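Diguanylate cyclase (Pseudomonas aeruginosa, PDB 5M3C) belongs to the two-domain proteins that join a GGDEF domain to an EAL domain, and binds GTP in the first and calcium in both. Local coordinates at residues D58-A63 against H119-S124. Numbering follows the deposited sequence.
Sequences DLLLKA and HEFFVS. With GTP (guanosine-5'-triphosphate), chain I.
Leu60 meets Phe121 and Val123 with its two methyl groups, a compact example of how one branched residue can bridge a helix to two positions of a strand. The segment 58-63 belongs to helix 54-70 of the GGDEF domain, and 119-124 to strand 119-132. From CA, the CB of Leu60 heads for the strand; CG stands anti to the carbonyl carbon (chi1 -76°), and from this fork the branches part. CD2 reaches the Phe121 ring obliquely, 4.4 Å from its CD1, while CD1 lies 4.2 Å from CG1 of Val123. The CB atoms of Phe121 and Val123, two residues apart, face the helix, while that of Phe122 between them is directed away, and the Phe122 ring forms a cation-pi pair with Arg69 of the second subunit. Ile48 of helix 45-52 and Phe114 of strand 114-116 each touch both Leu60 and Val123, extending the apolar cluster.

Another side of the same helix serves the nucleotide. Asp58 OD1 accepts two hydrogen bonds from the guanine of GTP, 2.8 Å from N1 and 2.9 Å from N2. Both bonds are moderately bent, at 148° and 143°. Leu61 places its CD1 methyl over the face of the guanine ring. A single carboxylate oxygen thus reads two neighbouring donors of the base.

Across the two segments the chemistry is purely apolar and modest in extent, burying 118 Å² in all. This implies that helix and strand meet here through nonspecific apolar packing, while the directional polar bonding at this turn, which probably favours a guanine, comes from Asp58.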
ATOM      1  N   ASP B  58       5.447  -4.738  35.069  1.00 62.06           N
ATOM      2  CA  ASP B  58       6.557  -4.750  36.019  1.00 61.31           C
ATOM      3  C   ASP B  58       7.530  -5.865  35.675  1.00 61.11           C
ATOM      4  O   ASP B  58       8.740  -5.647  35.584  1.00 62.39           O
ATOM      5  CB  ASP B  58       6.050  -4.947  37.453  1.00 61.38           C
ATOM      6  CG  ASP B  58       5.620  -3.648  38.108  1.00 61.44           C
ATOM      7  OD1 ASP B  58       5.338  -2.673  37.379  1.00 60.77           O
ATOM      8  OD2 ASP B  58       5.562  -3.605  39.358  1.00 61.12           O
ATOM      9  N   LEU B  59       6.989  -7.067  35.496  1.00 61.04           N
ATOM     10  CA  LEU B  59       7.785  -8.220  35.089  1.00 60.63           C
ATOM     11  C   LEU B  59       8.511  -7.915  33.779  1.00 59.46           C
ATOM     12  O   LEU B  59       9.679  -8.274  33.605  1.00 59.04           O
ATOM     13  CB  LEU B  59       6.893  -9.456  34.931  1.00 60.71           C
ATOM     14  N   LEU B  60       7.817  -7.245  32.863  1.00 58.44           N
ATOM     15  CA  LEU B  60       8.429  -6.838  31.600  1.00 57.88           C
ATOM     16  C   LEU B  60       9.593  -5.875  31.818  1.00 57.92           C
ATOM     17  O   LEU B  60      10.648  -6.026  31.205  1.00 59.29           O
ATOM     18  CB  LEU B  60       7.392  -6.202  30.674  1.00 57.44           C
ATOM     19  CG  LEU B  60       6.442  -7.178  29.979  1.00 57.92           C
ATOM     20  CD1 LEU B  60       5.472  -6.424  29.084  1.00 58.40           C
ATOM     21  CD2 LEU B  60       7.218  -8.211  29.175  1.00 58.03           C
ATOM     22  N   LEU B  61       9.403  -4.883  32.682  1.00 57.27           N
ATOM     23  CA  LEU B  61      10.470  -3.933  32.991  1.00 56.50           C
ATOM     24  C   LEU B  61      11.655  -4.656  33.617  1.00 56.98           C
ATOM     25  O   LEU B  61      12.803  -4.462  33.206  1.00 57.22           O
ATOM     26  CB  LEU B  61       9.971  -2.842  33.941  1.00 56.22           C
ATOM     27  CG  LEU B  61       8.980  -1.837  33.350  1.00 55.93           C
ATOM     28  CD1 LEU B  61       8.401  -0.950  34.443  1.00 55.75           C
ATOM     29  CD2 LEU B  61       9.647  -1.000  32.273  1.00 55.70           C
ATOM     30  N   LYS B  62      11.368  -5.489  34.613  1.00 57.54           N
ATOM     31  CA  LYS B  62      12.398  -6.287  35.267  1.00 57.74           C
ATOM     32  C   LYS B  62      13.159  -7.102  34.229  1.00 58.37           C
ATOM     33  O   LYS B  62      14.390  -7.167  34.256  1.00 58.99           O
ATOM     34  CB  LYS B  62      11.773  -7.216  36.310  1.00 57.36           C
ATOM     35  CG  LYS B  62      12.788  -7.913  37.204  1.00 58.17           C
ATOM     36  N   ALA B  63      12.416  -7.715  33.312  1.00 59.28           N
ATOM     37  CA  ALA B  63      13.006  -8.549  32.266  1.00 59.89           C
ATOM     38  C   ALA B  63      13.874  -7.729  31.318  1.00 60.14           C
ATOM     39  O   ALA B  63      14.968  -8.153  30.940  1.00 60.57           O
ATOM     40  CB  ALA B  63      11.912  -9.261  31.487  1.00 60.39           C
ATOM     41  N   HIS B 119       3.465 -16.228  29.026  1.00 80.03           N
ATOM     42  CA  HIS B 119       3.615 -15.694  27.678  1.00 79.85           C
ATOM     43  C   HIS B 119       4.911 -14.949  27.452  1.00 76.42           C
ATOM     44  O   HIS B 119       5.778 -14.862  28.324  1.00 76.56           O
ATOM     45  CB  HIS B 119       2.461 -14.749  27.367  1.00 82.41           C
ATOM     46  CG  HIS B 119       1.122 -15.330  27.669  1.00 85.29           C
ATOM     47  ND1 HIS B 119       0.152 -15.506  26.707  1.00 85.83           N
ATOM     48  CD2 HIS B 119       0.600 -15.802  28.826  1.00 85.84           C
ATOM     49  CE1 HIS B 119      -0.917 -16.049  27.262  1.00 87.03           C
ATOM     50  NE2 HIS B 119      -0.670 -16.239  28.547  1.00 86.58           N
ATOM     51  N   GLU B 120       5.011 -14.407  26.248  1.00 71.87           N
ATOM     52  CA  GLU B 120       6.131 -13.593  25.856  1.00 69.62           C
ATOM     53  C   GLU B 120       5.586 -12.471  24.988  1.00 68.54           C
ATOM     54  O   GLU B 120       4.832 -12.710  24.041  1.00 68.68           O
ATOM     55  CB  GLU B 120       7.137 -14.431  25.074  1.00 68.85           C
ATOM     56  CG  GLU B 120       6.857 -14.482  23.583  1.00 68.11           C
ATOM     57  CD  GLU B 120       7.498 -15.672  22.908  1.00 67.53           C
ATOM     58  OE1 GLU B 120       8.343 -16.336  23.547  1.00 65.89           O
ATOM     59  OE2 GLU B 120       7.154 -15.943  21.737  1.00 68.00           O
ATOM     60  N   PHE B 121       5.958 -11.243  25.323  1.00 65.85           N
ATOM     61  CA  PHE B 121       5.502 -10.086  24.581  1.00 63.68           C
ATOM     62  C   PHE B 121       6.701  -9.316  24.049  1.00 62.04           C
ATOM     63  O   PHE B 121       7.762  -9.293  24.676  1.00 60.61           O
ATOM     64  CB  PHE B 121       4.658  -9.196  25.486  1.00 63.36           C
ATOM     65  CG  PHE B 121       3.606  -9.942  26.248  1.00 62.31           C
ATOM     66  CD1 PHE B 121       3.906 -10.548  27.457  1.00 62.04           C
ATOM     67  CD2 PHE B 121       2.317 -10.046  25.752  1.00 61.86           C
ATOM     68  CE1 PHE B 121       2.939 -11.238  28.161  1.00 61.77           C
ATOM     69  CE2 PHE B 121       1.344 -10.733  26.451  1.00 61.68           C
ATOM     70  CZ  PHE B 121       1.655 -11.331  27.657  1.00 61.69           C
ATOM     71  N   PHE B 122       6.530  -8.693  22.888  1.00 59.83           N
ATOM     72  CA  PHE B 122       7.594  -7.898  22.297  1.00 59.42           C
ATOM     73  C   PHE B 122       7.430  -6.434  22.669  1.00 58.27           C
ATOM     74  O   PHE B 122       6.376  -5.837  22.449  1.00 57.50           O
ATOM     75  CB  PHE B 122       7.598  -8.028  20.776  1.00 60.65           C
ATOM     76  CG  PHE B 122       7.741  -9.439  20.287  1.00 62.16           C
ATOM     77  CD1 PHE B 122       6.646 -10.287  20.259  1.00 62.53           C
ATOM     78  CD2 PHE B 122       8.968  -9.917  19.851  1.00 62.48           C
ATOM     79  CE1 PHE B 122       6.769 -11.585  19.811  1.00 62.08           C
ATOM     80  CE2 PHE B 122       9.098 -11.218  19.401  1.00 62.20           C
ATOM     81  CZ  PHE B 122       7.997 -12.052  19.381  1.00 62.18           C
ATOM     82  N   VAL B 123       8.486  -5.863  23.235  1.00 57.59           N
ATOM     83  CA  VAL B 123       8.519  -4.441  23.532  1.00 56.64           C
ATOM     84  C   VAL B 123       9.691  -3.826  22.780  1.00 55.16           C
ATOM     85  O   VAL B 123      10.688  -4.496  22.511  1.00 54.28           O
ATOM     86  CB  VAL B 123       8.664  -4.170  25.044  1.00 56.78           C
ATOM     87  CG1 VAL B 123       7.766  -5.104  25.843  1.00 57.18           C
ATOM     88  CG2 VAL B 123      10.108  -4.333  25.480  1.00 57.45           C
ATOM     89  N   SER B 124       9.560  -2.552  22.436  1.00 53.97           N
ATOM     90  CA  SER B 124      10.584  -1.852  21.676  1.00 52.76           C
ATOM     91  C   SER B 124      11.067  -0.639  22.458  1.00 52.44           C
ATOM     92  O   SER B 124      10.542  -0.336  23.529  1.00 52.83           O
ATOM     93  CB  SER B 124      10.016  -1.419  20.325  1.00 52.69           C
ATOM     94  OG  SER B 124      10.962  -0.667  19.593  1.00 53.61           O
TER
HETATM   95  PG  GTP I1303       6.267   6.791  23.851  1.00 48.00           P
HETATM   96  O1G GTP I1303       5.740   8.093  23.297  1.00 45.84           O
HETATM   97  O2G GTP I1303       6.841   5.853  22.818  1.00 48.83           O
HETATM   98  O3G GTP I1303       7.136   6.946  25.076  1.00 48.05           O
HETATM   99  O3B GTP I1303       4.967   5.982  24.353  1.00 49.49           O
HETATM  100  PB  GTP I1303       4.727   5.646  25.909  1.00 50.80           P
HETATM  101  O1B GTP I1303       3.303   5.170  26.079  1.00 51.00           O
HETATM  102  O2B GTP I1303       5.861   4.777  26.401  1.00 50.35           O
HETATM  103  O3A GTP I1303       4.843   7.122  26.549  1.00 51.65           O
HETATM  104  PA  GTP I1303       5.330   7.382  28.061  1.00 51.91           P
HETATM  105  O1A GTP I1303       4.678   8.650  28.557  1.00 52.52           O
HETATM  106  O2A GTP I1303       6.833   7.230  28.130  1.00 52.35           O
HETATM  107  O5' GTP I1303       4.670   6.155  28.847  1.00 51.85           O
HETATM  108  C5' GTP I1303       5.367   5.593  29.946  1.00 53.09           C
HETATM  109  C4' GTP I1303       4.552   4.420  30.450  1.00 54.11           C
HETATM  110  O4' GTP I1303       5.359   3.612  31.308  1.00 54.12           O
HETATM  111  C3' GTP I1303       3.344   4.891  31.251  1.00 54.91           C
HETATM  112  O3' GTP I1303       2.133   4.368  30.698  1.00 56.13           O
HETATM  113  C2' GTP I1303       3.575   4.359  32.650  1.00 54.68           C
HETATM  114  O2' GTP I1303       2.370   3.883  33.254  1.00 55.23           O
HETATM  115  C1' GTP I1303       4.566   3.232  32.429  1.00 54.27           C
HETATM  116  N9  GTP I1303       5.383   3.020  33.638  1.00 53.67           N
HETATM  117  C8  GTP I1303       6.250   3.889  34.185  1.00 53.80           C
HETATM  118  N7  GTP I1303       6.814   3.349  35.296  1.00 54.30           N
HETATM  119  C5  GTP I1303       6.299   2.117  35.461  1.00 53.89           C
HETATM  120  C6  GTP I1303       6.455   1.007  36.424  1.00 53.97           C
HETATM  121  O6  GTP I1303       7.244   1.113  37.385  1.00 54.88           O
HETATM  122  N1  GTP I1303       5.734  -0.107  36.234  1.00 54.09           N
HETATM  123  C2  GTP I1303       4.881  -0.241  35.200  1.00 53.70           C
HETATM  124  N2  GTP I1303       4.182  -1.395  35.068  1.00 53.94           N
HETATM  125  N3  GTP I1303       4.688   0.736  34.282  1.00 53.23           N
HETATM  126  C4  GTP I1303       5.356   1.908  34.362  1.00 53.54           C